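Local structure of rhamnosidase B (Bacillus sp., 2OKX) at residues A[140-145]-A[481-486]; A[214-219]-A[398-403]; A[220-225]-A[313-318]; A[264-269]-A[286-291]; A[334-339]-A[392-397]. The protein catalyses the hydrolysis of alpha-L-rhamnosidic bonds, releasing terminal L-rhamnose as an alpha-L-rhamnosidase of glycoside hydrolase family 78, probably with inversion. All coordinates share one frame; numbering follows the deposited sequence.

Contact 1 of 5, residues A[140-145]-A[481-486]; sequences NSPRMA and GLDNTF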
# COMPACT_ATOMS: atom_id res chain seq x y z
N ASN A 140 -4.49 21.97 4.63
CA ASN A 140 -5.31 21.81 3.44
C ASN A 140 -4.54 21.08 2.33
O ASN A 140 -4.99 21.04 1.18
CB ASN A 140 -5.80 23.16 2.91
CG ASN A 140 -4.68 24.03 2.37
OD1 ASN A 140 -4.88 24.82 1.44
ND2 ASN A 140 -3.50 23.90 2.96
N SER A 141 -3.39 20.50 2.67
CA SER A 141 -2.58 19.79 1.67
C SER A 141 -3.38 18.62 1.10
O SER A 141 -4.34 18.14 1.71
CB SER A 141 -1.26 19.31 2.29
OG SER A 141 -1.46 18.31 3.25
N PRO A 142 -2.99 18.13 -0.09
CA PRO A 142 -3.69 17.02 -0.75
C PRO A 142 -3.82 15.71 0.02
O PRO A 142 -2.90 15.29 0.73
CB PRO A 142 -2.90 16.83 -2.04
CG PRO A 142 -2.29 18.17 -2.29
CD PRO A 142 -1.85 18.57 -0.91
N ARG A 143 -4.98 15.07 -0.13
CA ARG A 143 -5.20 13.77 0.48
C ARG A 143 -4.29 12.93 -0.42
O ARG A 143 -4.31 13.08 -1.64
CB ARG A 143 -6.66 13.34 0.32
CG ARG A 143 -6.96 11.92 0.79
CD ARG A 143 -6.80 11.76 2.29
NE ARG A 143 -6.79 10.35 2.67
CZ ARG A 143 -7.86 9.56 2.68
NH1 ARG A 143 -9.06 10.04 2.34
NH2 ARG A 143 -7.73 8.28 2.99
N MET A 144 -3.48 12.07 0.18
CA MET A 144 -2.55 11.25 -0.58
C MET A 144 -3.22 10.24 -1.50
O MET A 144 -2.92 10.17 -2.69
CB MET A 144 -1.60 10.53 0.38
CG MET A 144 -0.39 9.89 -0.28
SD MET A 144 0.79 9.45 1.00
CE MET A 144 1.80 8.20 0.14
N ALA A 145 -4.13 9.45 -0.94
CA ALA A 145 -4.84 8.43 -1.70
C ALA A 145 -6.02 7.95 -0.87
O ALA A 145 -6.07 8.18 0.35
CB ALA A 145 -3.90 7.26 -2.01
N GLY A 481 -3.99 8.67 -9.00
CA GLY A 481 -4.66 8.11 -7.84
C GLY A 481 -3.79 8.19 -6.60
O GLY A 481 -4.20 7.80 -5.50
N LEU A 482 -2.57 8.70 -6.77
CA LEU A 482 -1.63 8.82 -5.67
C LEU A 482 -0.82 10.11 -5.73
O LEU A 482 0.06 10.26 -6.58
CB LEU A 482 -0.65 7.63 -5.69
CG LEU A 482 0.50 7.67 -4.68
CD1 LEU A 482 -0.05 7.40 -3.27
CD2 LEU A 482 1.54 6.62 -5.06
N ASP A 483 -1.13 11.04 -4.83
CA ASP A 483 -0.38 12.29 -4.77
C ASP A 483 0.87 11.96 -3.96
O ASP A 483 0.95 12.27 -2.77
CB ASP A 483 -1.20 13.37 -4.08
CG ASP A 483 -2.14 14.08 -5.03
OD1 ASP A 483 -3.09 13.44 -5.54
OD2 ASP A 483 -1.92 15.29 -5.27
N ASN A 484 1.82 11.30 -4.62
CA ASN A 484 3.08 10.86 -4.00
C ASN A 484 4.03 12.04 -3.92
O ASN A 484 5.13 12.02 -4.48
CB ASN A 484 3.67 9.76 -4.89
CG ASN A 484 4.35 8.68 -4.09
OD1 ASN A 484 4.04 8.48 -2.92
ND2 ASN A 484 5.26 7.95 -4.73
N THR A 485 3.61 13.06 -3.18
CA THR A 485 4.37 14.30 -3.12
C THR A 485 4.39 15.06 -1.80
O THR A 485 3.72 14.71 -0.84
CB THR A 485 3.78 15.29 -4.12
OG1 THR A 485 2.47 15.66 -3.66
CG2 THR A 485 3.63 14.67 -5.50
N PHE A 486 5.18 16.13 -1.81
CA PHE A 486 5.26 17.08 -0.71
C PHE A 486 5.87 18.35 -1.28
O PHE A 486 6.59 18.33 -2.28
CB PHE A 486 6.05 16.54 0.50
CG PHE A 486 7.56 16.58 0.36
CD1 PHE A 486 8.30 15.41 0.45
CD2 PHE A 486 8.24 17.79 0.23
CE1 PHE A 486 9.70 15.44 0.41
CE2 PHE A 486 9.63 17.83 0.19
CZ PHE A 486 10.36 16.65 0.28
O HOH W 1 -4.60 11.53 -4.29

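Contact 2 of 5, residues A[214-219]-A[398-403]; sequences VKAPKY and FGSNVW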
# COMPACT_ATOMS: atom_id res chain seq x y z
N VAL A 214 11.54 23.75 -16.49
CA VAL A 214 10.12 23.49 -16.62
C VAL A 214 9.20 24.56 -16.03
O VAL A 214 9.65 25.46 -15.32
CB VAL A 214 9.77 22.14 -15.94
CG1 VAL A 214 10.69 21.03 -16.45
CG2 VAL A 214 9.90 22.27 -14.43
N LYS A 215 7.91 24.44 -16.33
CA LYS A 215 6.90 25.36 -15.83
C LYS A 215 5.61 24.59 -15.55
O LYS A 215 5.20 23.75 -16.35
CB LYS A 215 6.59 26.46 -16.85
CG LYS A 215 7.71 27.47 -17.05
CD LYS A 215 7.28 28.51 -18.08
CE LYS A 215 8.34 29.57 -18.28
NZ LYS A 215 7.98 30.52 -19.37
N ALA A 216 4.99 24.89 -14.42
CA ALA A 216 3.73 24.27 -14.02
C ALA A 216 2.62 25.16 -14.58
O ALA A 216 2.88 26.29 -15.00
CB ALA A 216 3.63 24.21 -12.51
N PRO A 217 1.38 24.66 -14.59
CA PRO A 217 0.27 25.47 -15.11
C PRO A 217 0.05 26.69 -14.21
O PRO A 217 0.33 26.64 -13.02
CB PRO A 217 -0.92 24.51 -15.05
CG PRO A 217 -0.28 23.14 -15.12
CD PRO A 217 0.92 23.31 -14.23
N LYS A 218 -0.46 27.78 -14.79
CA LYS A 218 -0.71 29.00 -14.03
C LYS A 218 -1.56 28.66 -12.80
O LYS A 218 -1.34 29.17 -11.71
CB LYS A 218 -1.47 30.02 -14.88
CG LYS A 218 -0.85 30.37 -16.23
CD LYS A 218 0.47 31.13 -16.09
CE LYS A 218 0.90 31.73 -17.43
NZ LYS A 218 1.05 30.72 -18.51
N TYR A 219 -2.54 27.78 -13.01
CA TYR A 219 -3.45 27.36 -11.95
C TYR A 219 -3.48 25.82 -11.86
O TYR A 219 -3.68 25.15 -12.86
CB TYR A 219 -4.87 27.88 -12.25
CG TYR A 219 -5.94 27.42 -11.29
CD1 TYR A 219 -6.01 27.91 -9.99
CD2 TYR A 219 -6.87 26.45 -11.67
CE1 TYR A 219 -6.96 27.45 -9.09
CE2 TYR A 219 -7.83 25.98 -10.78
CZ TYR A 219 -7.87 26.49 -9.50
OH TYR A 219 -8.79 26.01 -8.61
N PHE A 398 1.54 17.27 -7.65
CA PHE A 398 1.18 16.24 -8.62
C PHE A 398 0.71 16.85 -9.94
O PHE A 398 1.24 16.55 -11.01
CB PHE A 398 0.08 15.33 -8.05
CG PHE A 398 -0.27 14.17 -8.95
CD1 PHE A 398 0.57 13.06 -9.05
CD2 PHE A 398 -1.45 14.19 -9.70
CE1 PHE A 398 0.24 11.99 -9.88
CE2 PHE A 398 -1.78 13.13 -10.54
CZ PHE A 398 -0.94 12.02 -10.63
N GLY A 399 -0.29 17.73 -9.87
CA GLY A 399 -0.81 18.35 -11.08
C GLY A 399 0.25 19.13 -11.83
O GLY A 399 0.24 19.17 -13.06
N SER A 400 1.15 19.75 -11.08
CA SER A 400 2.23 20.54 -11.66
C SER A 400 3.27 19.66 -12.35
O SER A 400 4.08 20.16 -13.15
CB SER A 400 2.91 21.38 -10.56
OG SER A 400 2.00 22.29 -9.97
N ASN A 401 3.27 18.37 -12.05
CA ASN A 401 4.20 17.43 -12.67
C ASN A 401 3.56 16.70 -13.84
O ASN A 401 4.22 16.43 -14.85
CB ASN A 401 4.73 16.43 -11.64
CG ASN A 401 6.05 16.86 -11.04
OD1 ASN A 401 7.09 16.78 -11.69
ND2 ASN A 401 6.01 17.33 -9.80
N VAL A 402 2.28 16.37 -13.71
CA VAL A 402 1.56 15.68 -14.77
C VAL A 402 1.41 16.60 -15.97
O VAL A 402 1.55 16.18 -17.12
CB VAL A 402 0.17 15.22 -14.30
CG1 VAL A 402 -0.63 14.66 -15.47
CG2 VAL A 402 0.34 14.15 -13.23
N TRP A 403 1.10 17.87 -15.72
CA TRP A 403 0.98 18.82 -16.81
C TRP A 403 1.99 19.93 -16.64
O TRP A 403 1.85 20.78 -15.76
CB TRP A 403 -0.43 19.42 -16.89
CG TRP A 403 -0.61 20.43 -18.00
CD1 TRP A 403 0.15 20.56 -19.13
CD2 TRP A 403 -1.66 21.41 -18.11
NE1 TRP A 403 -0.35 21.56 -19.93
CE2 TRP A 403 -1.46 22.10 -19.33
CE3 TRP A 403 -2.74 21.77 -17.30
CZ2 TRP A 403 -2.31 23.13 -19.76
CZ3 TRP A 403 -3.59 22.80 -17.73
CH2 TRP A 403 -3.36 23.46 -18.95

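Contact 3 of 5, residues A[220-225]-A[313-318]; sequences AAALDL and SSHFAI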
# COMPACT_ATOMS: atom_id res chain seq x y z
N ALA A 220 -3.25 25.29 -10.66
CA ALA A 220 -3.28 23.84 -10.44
C ALA A 220 -3.79 23.62 -9.02
O ALA A 220 -3.20 24.10 -8.06
CB ALA A 220 -1.88 23.24 -10.60
N ALA A 221 -4.88 22.88 -8.90
CA ALA A 221 -5.46 22.65 -7.59
C ALA A 221 -5.83 21.20 -7.34
O ALA A 221 -6.19 20.46 -8.26
CB ALA A 221 -6.69 23.54 -7.40
N ALA A 222 -5.73 20.80 -6.07
CA ALA A 222 -6.08 19.45 -5.65
C ALA A 222 -7.34 19.60 -4.80
O ALA A 222 -7.36 20.35 -3.82
CB ALA A 222 -4.94 18.84 -4.83
N LEU A 223 -8.39 18.89 -5.19
CA LEU A 223 -9.67 18.96 -4.49
C LEU A 223 -10.10 17.62 -3.91
O LEU A 223 -10.00 16.59 -4.57
CB LEU A 223 -10.78 19.43 -5.44
CG LEU A 223 -10.44 20.13 -6.76
CD1 LEU A 223 -11.74 20.43 -7.50
CD2 LEU A 223 -9.66 21.40 -6.51
N ASP A 224 -10.58 17.64 -2.67
CA ASP A 224 -11.07 16.42 -2.05
C ASP A 224 -12.59 16.46 -2.24
O ASP A 224 -13.34 16.87 -1.35
CB ASP A 224 -10.71 16.38 -0.57
CG ASP A 224 -11.01 15.03 0.06
OD1 ASP A 224 -10.40 14.72 1.11
OD2 ASP A 224 -11.84 14.28 -0.49
N LEU A 225 -13.02 16.05 -3.43
CA LEU A 225 -14.43 16.05 -3.78
C LEU A 225 -15.25 15.07 -2.94
O LEU A 225 -16.43 15.31 -2.68
CB LEU A 225 -14.59 15.72 -5.26
CG LEU A 225 -14.03 16.76 -6.23
CD1 LEU A 225 -14.16 16.27 -7.67
CD2 LEU A 225 -14.76 18.08 -6.05
N SER A 313 -7.19 12.76 -3.94
CA SER A 313 -7.37 14.05 -4.59
C SER A 313 -7.82 14.00 -6.04
O SER A 313 -7.42 13.11 -6.80
CB SER A 313 -6.07 14.85 -4.51
OG SER A 313 -5.69 15.07 -3.17
N SER A 314 -8.67 14.95 -6.41
CA SER A 314 -9.15 15.12 -7.78
C SER A 314 -8.37 16.36 -8.22
O SER A 314 -8.13 17.25 -7.40
CB SER A 314 -10.66 15.38 -7.80
OG SER A 314 -11.37 14.24 -7.33
N HIS A 315 -7.96 16.41 -9.48
CA HIS A 315 -7.16 17.53 -9.96
C HIS A 315 -7.79 18.40 -11.04
O HIS A 315 -8.47 17.90 -11.93
CB HIS A 315 -5.81 16.99 -10.45
CG HIS A 315 -4.98 16.42 -9.35
ND1 HIS A 315 -4.08 17.18 -8.63
CD2 HIS A 315 -4.98 15.19 -8.77
CE1 HIS A 315 -3.55 16.44 -7.67
NE2 HIS A 315 -4.09 15.24 -7.73
N PHE A 316 -7.54 19.70 -10.94
CA PHE A 316 -8.06 20.69 -11.88
C PHE A 316 -6.97 21.72 -12.15
O PHE A 316 -6.38 22.26 -11.22
CB PHE A 316 -9.28 21.38 -11.25
CG PHE A 316 -9.97 22.34 -12.18
CD1 PHE A 316 -10.63 23.46 -11.67
CD2 PHE A 316 -10.00 22.12 -13.55
CE1 PHE A 316 -11.31 24.33 -12.51
CE2 PHE A 316 -10.68 22.99 -14.40
CZ PHE A 316 -11.34 24.10 -13.88
N ALA A 317 -6.71 22.00 -13.42
CA ALA A 317 -5.68 22.98 -13.77
C ALA A 317 -6.12 23.84 -14.94
O ALA A 317 -6.95 23.43 -15.75
CB ALA A 317 -4.37 22.28 -14.11
N ILE A 318 -5.55 25.04 -15.02
CA ILE A 318 -5.87 25.97 -16.10
C ILE A 318 -4.62 26.75 -16.48
O ILE A 318 -3.84 27.14 -15.62
CB ILE A 318 -6.95 26.98 -15.67
CG1 ILE A 318 -8.21 26.26 -15.18
CG2 ILE A 318 -7.30 27.88 -16.85
CD1 ILE A 318 -9.28 27.19 -14.64
O HOH W 2 -11.83 13.54 -4.78

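Contact 4 of 5, residues A[264-269]-A[286-291]; sequences TGVRGS and PERYYS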
# COMPACT_ATOMS: atom_id res chain seq x y z
N THR A 264 -6.05 13.89 -13.79
CA THR A 264 -6.64 12.58 -13.54
C THR A 264 -7.96 12.37 -14.28
O THR A 264 -8.71 11.45 -13.96
CB THR A 264 -6.85 12.36 -12.02
OG1 THR A 264 -7.54 13.48 -11.45
CG2 THR A 264 -5.51 12.22 -11.33
N GLY A 265 -8.22 13.22 -15.26
CA GLY A 265 -9.43 13.10 -16.06
C GLY A 265 -10.68 13.73 -15.48
O GLY A 265 -10.67 14.26 -14.37
N VAL A 266 -11.77 13.68 -16.24
CA VAL A 266 -13.06 14.22 -15.82
C VAL A 266 -13.90 13.11 -15.22
O VAL A 266 -14.26 12.15 -15.90
CB VAL A 266 -13.82 14.83 -17.02
CG1 VAL A 266 -15.16 15.38 -16.56
CG2 VAL A 266 -12.99 15.93 -17.67
N ARG A 267 -14.22 13.24 -13.93
CA ARG A 267 -15.01 12.25 -13.21
C ARG A 267 -16.38 11.98 -13.80
O ARG A 267 -16.81 10.83 -13.89
CB ARG A 267 -15.20 12.68 -11.75
CG ARG A 267 -14.05 12.32 -10.86
CD ARG A 267 -14.29 12.73 -9.43
NE ARG A 267 -13.22 12.22 -8.58
CZ ARG A 267 -13.10 10.95 -8.22
NH1 ARG A 267 -13.99 10.05 -8.62
NH2 ARG A 267 -12.07 10.57 -7.48
N GLY A 268 -17.07 13.05 -14.19
CA GLY A 268 -18.41 12.91 -14.73
C GLY A 268 -18.55 12.83 -16.23
O GLY A 268 -17.59 12.53 -16.94
N SER A 269 -19.75 13.12 -16.71
CA SER A 269 -20.09 13.06 -18.13
C SER A 269 -19.41 14.09 -19.03
O SER A 269 -19.37 13.91 -20.24
CB SER A 269 -21.60 13.17 -18.31
OG SER A 269 -22.07 14.43 -17.87
N PRO A 286 -5.49 8.48 -18.39
CA PRO A 286 -6.73 9.16 -18.00
C PRO A 286 -6.72 10.69 -18.09
O PRO A 286 -7.70 11.33 -17.72
CB PRO A 286 -6.92 8.69 -16.57
CG PRO A 286 -5.51 8.74 -16.06
CD PRO A 286 -4.70 8.12 -17.20
N GLU A 287 -5.63 11.27 -18.56
CA GLU A 287 -5.55 12.73 -18.65
C GLU A 287 -6.45 13.30 -19.74
O GLU A 287 -6.77 12.63 -20.72
CB GLU A 287 -4.12 13.19 -18.94
CG GLU A 287 -3.06 12.60 -18.02
CD GLU A 287 -1.67 13.05 -18.40
OE1 GLU A 287 -0.69 12.45 -17.90
OE2 GLU A 287 -1.54 14.01 -19.19
N ARG A 288 -6.86 14.55 -19.56
CA ARG A 288 -7.68 15.21 -20.57
C ARG A 288 -7.46 16.71 -20.51
O ARG A 288 -7.34 17.29 -19.44
CB ARG A 288 -9.17 14.89 -20.36
CG ARG A 288 -10.05 15.49 -21.46
CD ARG A 288 -11.51 15.08 -21.33
NE ARG A 288 -11.72 13.66 -21.63
CZ ARG A 288 -12.92 13.09 -21.71
NH1 ARG A 288 -14.01 13.82 -21.53
NH2 ARG A 288 -13.02 11.80 -21.98
N TYR A 289 -7.37 17.32 -21.69
CA TYR A 289 -7.17 18.76 -21.80
C TYR A 289 -8.15 19.33 -22.82
O TYR A 289 -8.37 18.76 -23.88
CB TYR A 289 -5.74 19.08 -22.24
CG TYR A 289 -4.68 18.42 -21.38
CD1 TYR A 289 -4.29 17.10 -21.61
CD2 TYR A 289 -4.12 19.10 -20.30
CE1 TYR A 289 -3.38 16.47 -20.78
CE2 TYR A 289 -3.21 18.47 -19.46
CZ TYR A 289 -2.84 17.15 -19.70
OH TYR A 289 -1.97 16.52 -18.85
N TYR A 290 -8.75 20.47 -22.48
CA TYR A 290 -9.70 21.13 -23.38
C TYR A 290 -9.12 22.46 -23.81
O TYR A 290 -8.51 23.18 -23.01
CB TYR A 290 -11.03 21.40 -22.68
CG TYR A 290 -11.85 20.17 -22.33
CD1 TYR A 290 -11.53 19.39 -21.21
CD2 TYR A 290 -12.96 19.82 -23.09
CE1 TYR A 290 -12.32 18.29 -20.86
CE2 TYR A 290 -13.75 18.73 -22.75
CZ TYR A 290 -13.43 17.97 -21.64
OH TYR A 290 -14.23 16.89 -21.31
N SER A 291 -9.31 22.80 -25.08
CA SER A 291 -8.83 24.06 -25.63
C SER A 291 -10.04 24.97 -25.77
O SER A 291 -11.04 24.59 -26.37
CB SER A 291 -8.18 23.84 -27.00
OG SER A 291 -7.62 25.05 -27.49
O HOH W 3 -16.55 12.73 -21.86

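Contact 5 of 5, residues A[334-339]-A[392-397]; sequences GVPLAT and YTEENV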
# COMPACT_ATOMS: atom_id res chain seq x y z
N GLY A 334 -12.77 32.21 0.14
CA GLY A 334 -11.35 32.01 -0.11
C GLY A 334 -11.04 31.07 -1.27
O GLY A 334 -10.01 31.21 -1.92
N VAL A 335 -11.93 30.11 -1.51
CA VAL A 335 -11.74 29.14 -2.60
C VAL A 335 -12.56 29.60 -3.80
O VAL A 335 -13.77 29.76 -3.71
CB VAL A 335 -12.22 27.74 -2.16
CG1 VAL A 335 -12.05 26.75 -3.30
CG2 VAL A 335 -11.44 27.29 -0.94
N PRO A 336 -11.89 29.82 -4.95
CA PRO A 336 -12.52 30.27 -6.20
C PRO A 336 -13.42 29.27 -6.91
O PRO A 336 -13.81 29.48 -8.06
CB PRO A 336 -11.33 30.67 -7.05
CG PRO A 336 -10.31 29.65 -6.66
CD PRO A 336 -10.45 29.63 -5.14
N LEU A 337 -13.75 28.17 -6.23
CA LEU A 337 -14.61 27.15 -6.82
C LEU A 337 -15.78 26.90 -5.89
O LEU A 337 -15.73 27.18 -4.70
CB LEU A 337 -13.84 25.83 -7.00
CG LEU A 337 -12.56 25.80 -7.82
CD1 LEU A 337 -11.96 24.41 -7.80
CD2 LEU A 337 -12.85 26.22 -9.24
N ALA A 338 -16.85 26.35 -6.46
CA ALA A 338 -18.04 26.01 -5.71
C ALA A 338 -18.53 24.68 -6.27
O ALA A 338 -18.17 24.31 -7.38
CB ALA A 338 -19.11 27.07 -5.89
N THR A 339 -19.32 23.95 -5.50
CA THR A 339 -19.85 22.70 -5.99
C THR A 339 -21.37 22.81 -6.02
O THR A 339 -21.96 23.53 -5.21
CB THR A 339 -19.43 21.50 -5.12
OG1 THR A 339 -19.84 21.72 -3.76
CG2 THR A 339 -17.91 21.33 -5.17
N TYR A 392 -9.27 22.01 -0.08
CA TYR A 392 -8.81 22.65 -1.31
C TYR A 392 -7.42 23.28 -1.18
O TYR A 392 -7.10 23.88 -0.16
CB TYR A 392 -9.81 23.74 -1.69
CG TYR A 392 -9.42 24.58 -2.88
CD1 TYR A 392 -9.78 24.20 -4.17
CD2 TYR A 392 -8.70 25.76 -2.72
CE1 TYR A 392 -9.43 24.98 -5.27
CE2 TYR A 392 -8.34 26.55 -3.81
CZ TYR A 392 -8.72 26.15 -5.08
OH TYR A 392 -8.39 26.92 -6.17
N THR A 393 -6.61 23.14 -2.22
CA THR A 393 -5.28 23.74 -2.23
C THR A 393 -4.75 23.98 -3.64
O THR A 393 -4.96 23.18 -4.54
CB THR A 393 -4.24 22.89 -1.46
OG1 THR A 393 -3.01 23.62 -1.37
CG2 THR A 393 -3.97 21.56 -2.18
N GLU A 394 -4.07 25.11 -3.81
CA GLU A 394 -3.49 25.47 -5.09
C GLU A 394 -1.99 25.15 -5.10
O GLU A 394 -1.27 25.48 -6.04
CB GLU A 394 -3.73 26.96 -5.39
CG GLU A 394 -5.14 27.22 -5.93
CD GLU A 394 -5.54 28.69 -5.91
OE1 GLU A 394 -4.67 29.56 -6.13
OE2 GLU A 394 -6.74 28.97 -5.69
N GLU A 395 -1.53 24.50 -4.04
CA GLU A 395 -0.13 24.09 -3.93
C GLU A 395 -0.22 22.61 -4.29
O GLU A 395 -0.27 21.74 -3.43
CB GLU A 395 0.35 24.29 -2.49
CG GLU A 395 0.19 25.75 -2.04
CD GLU A 395 0.64 25.99 -0.62
OE1 GLU A 395 -0.08 25.57 0.32
OE2 GLU A 395 1.73 26.59 -0.44
N ASN A 396 -0.24 22.35 -5.60
CA ASN A 396 -0.42 21.01 -6.15
C ASN A 396 0.77 20.46 -6.92
O ASN A 396 0.90 20.65 -8.13
CB ASN A 396 -1.68 21.05 -7.03
CG ASN A 396 -1.99 19.71 -7.67
OD1 ASN A 396 -1.42 18.68 -7.30
ND2 ASN A 396 -2.90 19.73 -8.63
N VAL A 397 1.64 19.74 -6.21
CA VAL A 397 2.83 19.17 -6.82
C VAL A 397 2.51 18.14 -7.90
O VAL A 397 3.14 18.14 -8.95
CB VAL A 397 3.74 18.52 -5.75
CG1 VAL A 397 4.96 17.89 -6.42
CG2 VAL A 397 4.18 19.59 -4.75

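Contact 1 of 5, residues A[140-145]-A[481-486]
The meeting of Met144 with Asp483 belongs to a buried loop-to-turn junction, in which Asp483 is the centre of an inverse gamma turn. Asp483 N donates to Met144 O at 2.9 Å, nearly straight (161° at the hydrogen) and in the carbonyl plane. Leu482 CA approaches the same oxygen in a CA-H...O contact, and water 1 bridges Met144 O and Asp483 OD1, 2.7 Å from each. OD1 is also bonded to His315 NE2, which ties the turn to strand 314-320. The other carboxylate oxygen, OD2, packs on Pro142 CB at 3.7 Å, the two side chains crossing at about a right angle. Met144 has CG anti to its backbone N (chi1 -167°), which sets CG 3.9 Å from Leu482 CD1. Its extended chain then runs beside Leu482, pointing the same way, and keeps CE 4.0 Å from that same Leu482 CD1. Ala145 CB closes the end of the contact at Gly481 O. The loop between strands 130-133 and 153-155 thus meets two successive inverse gamma turns, centred on Asp483 and Asn484, that lead into strand 485-489.

Contact 2 of 5, residues A[214-219]-A[398-403]
Pro217 lies on the indole of Trp403, and this pair accounts for most of the contact. Pro217 CG stands 3.4 Å above the indole plane, offset toward the rim; its nearest ring atom is Trp403 CE3 at 3.6 Å. Pro217 CB follows over the same face, on the benzo ring, 4.0 Å from Trp403 CE3, while CD turns to the backbone and approaches Trp403 O to 3.1 Å, a tight apolar-to-carbonyl approach. Trp403 is the first residue to leave helix 397-402, and its CG lies anti to the backbone N (chi1 179°), which starts the indole off toward the proline. The indole also touches Ala317 and meets Tyr289 edge-to-face.

Ser400, one helical turn earlier, supplies the second patch. Its CB rests against Ala216 CB at 3.5 Å, and OG touches that methyl almost as closely while the hydroxyl is bonded to Asn396 O in the preceding turn. An alanine in place of Trp403 would probably open a gap beneath Pro217 CG and CB and leave Tyr289 without its aromatic mate.

Both segments are links between the same two sheets: 214-219 runs from strand 207-215 to strand 219-223, while the other, 398-403, leads from strand 392-393 toward strand 406-410. With no hydrogen bond across it, the contact rests on van der Waals packing, a rigid proline ring against a flat indole and a methyl against a serine whose hydroxyl is bonded within its own helix.

Contact 3 of 5, residues A[220-225]-A[313-318]
Four backbone hydrogen bonds join Ala221 to Phe316 and Leu223 to Ser314, each pair bonded in both directions. Ala221 N donates to Phe316 O at 2.8 Å, and Phe316 N returns a longer bond to Ala221 O at 3.1 Å. Leu223 N to Ser314 O is practically straight, 179° at the hydrogen; its return bond, Ser314 N to Leu223 O, is tilted from the carbonyl plane. Ala222-His315, between them, and Ala220-Ala317, beyond Ala221-Phe316, are non-hydrogen-bonded pairs that add CA-H...O contacts, among them His315 CA to Ala221 O at 3.5 Å.

Apolar contacts are light on the face carrying Ala220, Ala222, His315 and Ala317, where Ala222 CB meets His315 CE1 at 4.0 Å. On the other face Leu225 CD1 presses on Ser314 CB at 3.6 Å.

Polar side-chain atoms mostly find partners beyond the pair. His315 ND1 bonds to Asn396 ND2, which suggests that the ring proton sits on NE2. Ser314 OG bonds to Arg267 NE and donates to water 2 at 2.7 Å, a water that also takes a weak bond from Leu225 N. Asp224 caps the helix that follows.

The short parts 220-223 and 314-318, 160° apart in direction, form a regular antiparallel pair within a five-stranded sheet of domain D2, consistent with the beta-sandwich of its galactose-binding-like clan.

Contact 4 of 5, residues A[264-269]-A[286-291]
Arg288 NH1 is held by two partners, Tyr290 OH at 3.1 Å and water 3 at 2.8 Å, while the arginine's own CD rests on Val266 CG2 across the contact. The bond to the phenol is nearly straight (163°), and both partners lie in the guanidinium plane. Arg288 sets out extended from the backbone and bends at chi3 (-70°), which turns NE aside just after the methylene that Val266 touches. The water carries the link onward, though weakly, to Ser269 O, and the guanidinium also makes a cation-pi contact with Trp281.

Val266 CG2 fits into the corner between arginine and tyrosine. It lies 4.0 Å from Arg288 CD and as far from Tyr290 CE1, meeting the tyrosine at the ring edge, near its plane. A phenylalanine in place of Tyr290 would probably leave Arg288 NH1 without its phenol acceptor and the guanidinium freer to turn.

Toward the start of both segments the backbones meet closely. Gly265 CA is 3.0 Å from Pro286 O, where a side chain at Gly265 would collide; a cis peptide bond precedes that proline. Within the 286-291 segment Tyr289 OH donates to Glu287 OE2 at 2.6 Å from above the carboxylate plane, and Glu287 OE1 bonds to Tyr480 OH.

Backbone bonds of Arg288 with Phe262 and of Tyr290 with Leu260 pair strand 288-294 with strand 256-262. The contact is thus the joining of a loop, just as it leaves one antiparallel strand, to the start of the neighbouring edge strand of the D2 sheet.

Contact 5 of 5, residues A[334-339]-A[392-397]
This is a buried aromatic-aliphatic contact in which Val335, Pro336 and Leu337 gather round the ring of Tyr392 at the edge strand 392-393 of the five-stranded sheet. Val335 CG1 sits over the centre of one ring face, 3.4 Å from the centroid and 9° off the ring normal, a direct CH-pi contact. That methyl is anti to its backbone N (chi1 179°); the other, CG2, lies over the same face toward the rim, 3.6 Å from Tyr392 CD2. The two side chains slide past each other in opposite directions. Leu337 CD1 comes obliquely to Tyr392 CE1 at 3.6 Å, its side chain crossing the tyrosine at about a right angle.

The phenol end is the polar part. Tyr392 OH donates to Glu394 OE2 at 2.7 Å, reaching the carboxylate on its anti side and a little out of its plane. The same hydroxyl is hydrogen-bonded to Tyr219 OH, so two groups hold it and help fix the ring. Pro336 CG packs against Tyr392 OH at 3.4 Å, and the proline meets Glu394 tip to tip.

Since Tyr392 also touches Ala221 and Leu223, and the 334-339 segment enters strand 338-340 of the larger antiparallel sheet, the ring fills space between two sheets, as in a beta-sandwich. Past the tyrosine the chain makes an ST turn, Glu395 N donating to Thr393 OG1 at 3.2 Å. Asn396 then stands at the N-cap of helix 397-402, its OD1 accepting from Gly399 N.

From the N terminus, contact 1 opens at 140-145 and closes last, at 481-486, so its loop encloses all the others. Contact 2 opens at 214-219 and closes at 398-403. Within it lie contact 3, which closes at 313-318, and then contact 5, in series from 334-339 to 392-397. Contact 4, the shortest loop, falls inside contact 3; none cross. Contacts 3, 4 and 5 share one five-stranded sheet, where Ala222 N bonds to Thr393 O. Contact 1 brings a loop from the N-terminal domain range to the concanavalin-like range, and contacts 1 and 2 both touch contact 3, linking that sheet to the one carrying strands 207-215 and 485-489. Contacts 4 and 5 do not touch.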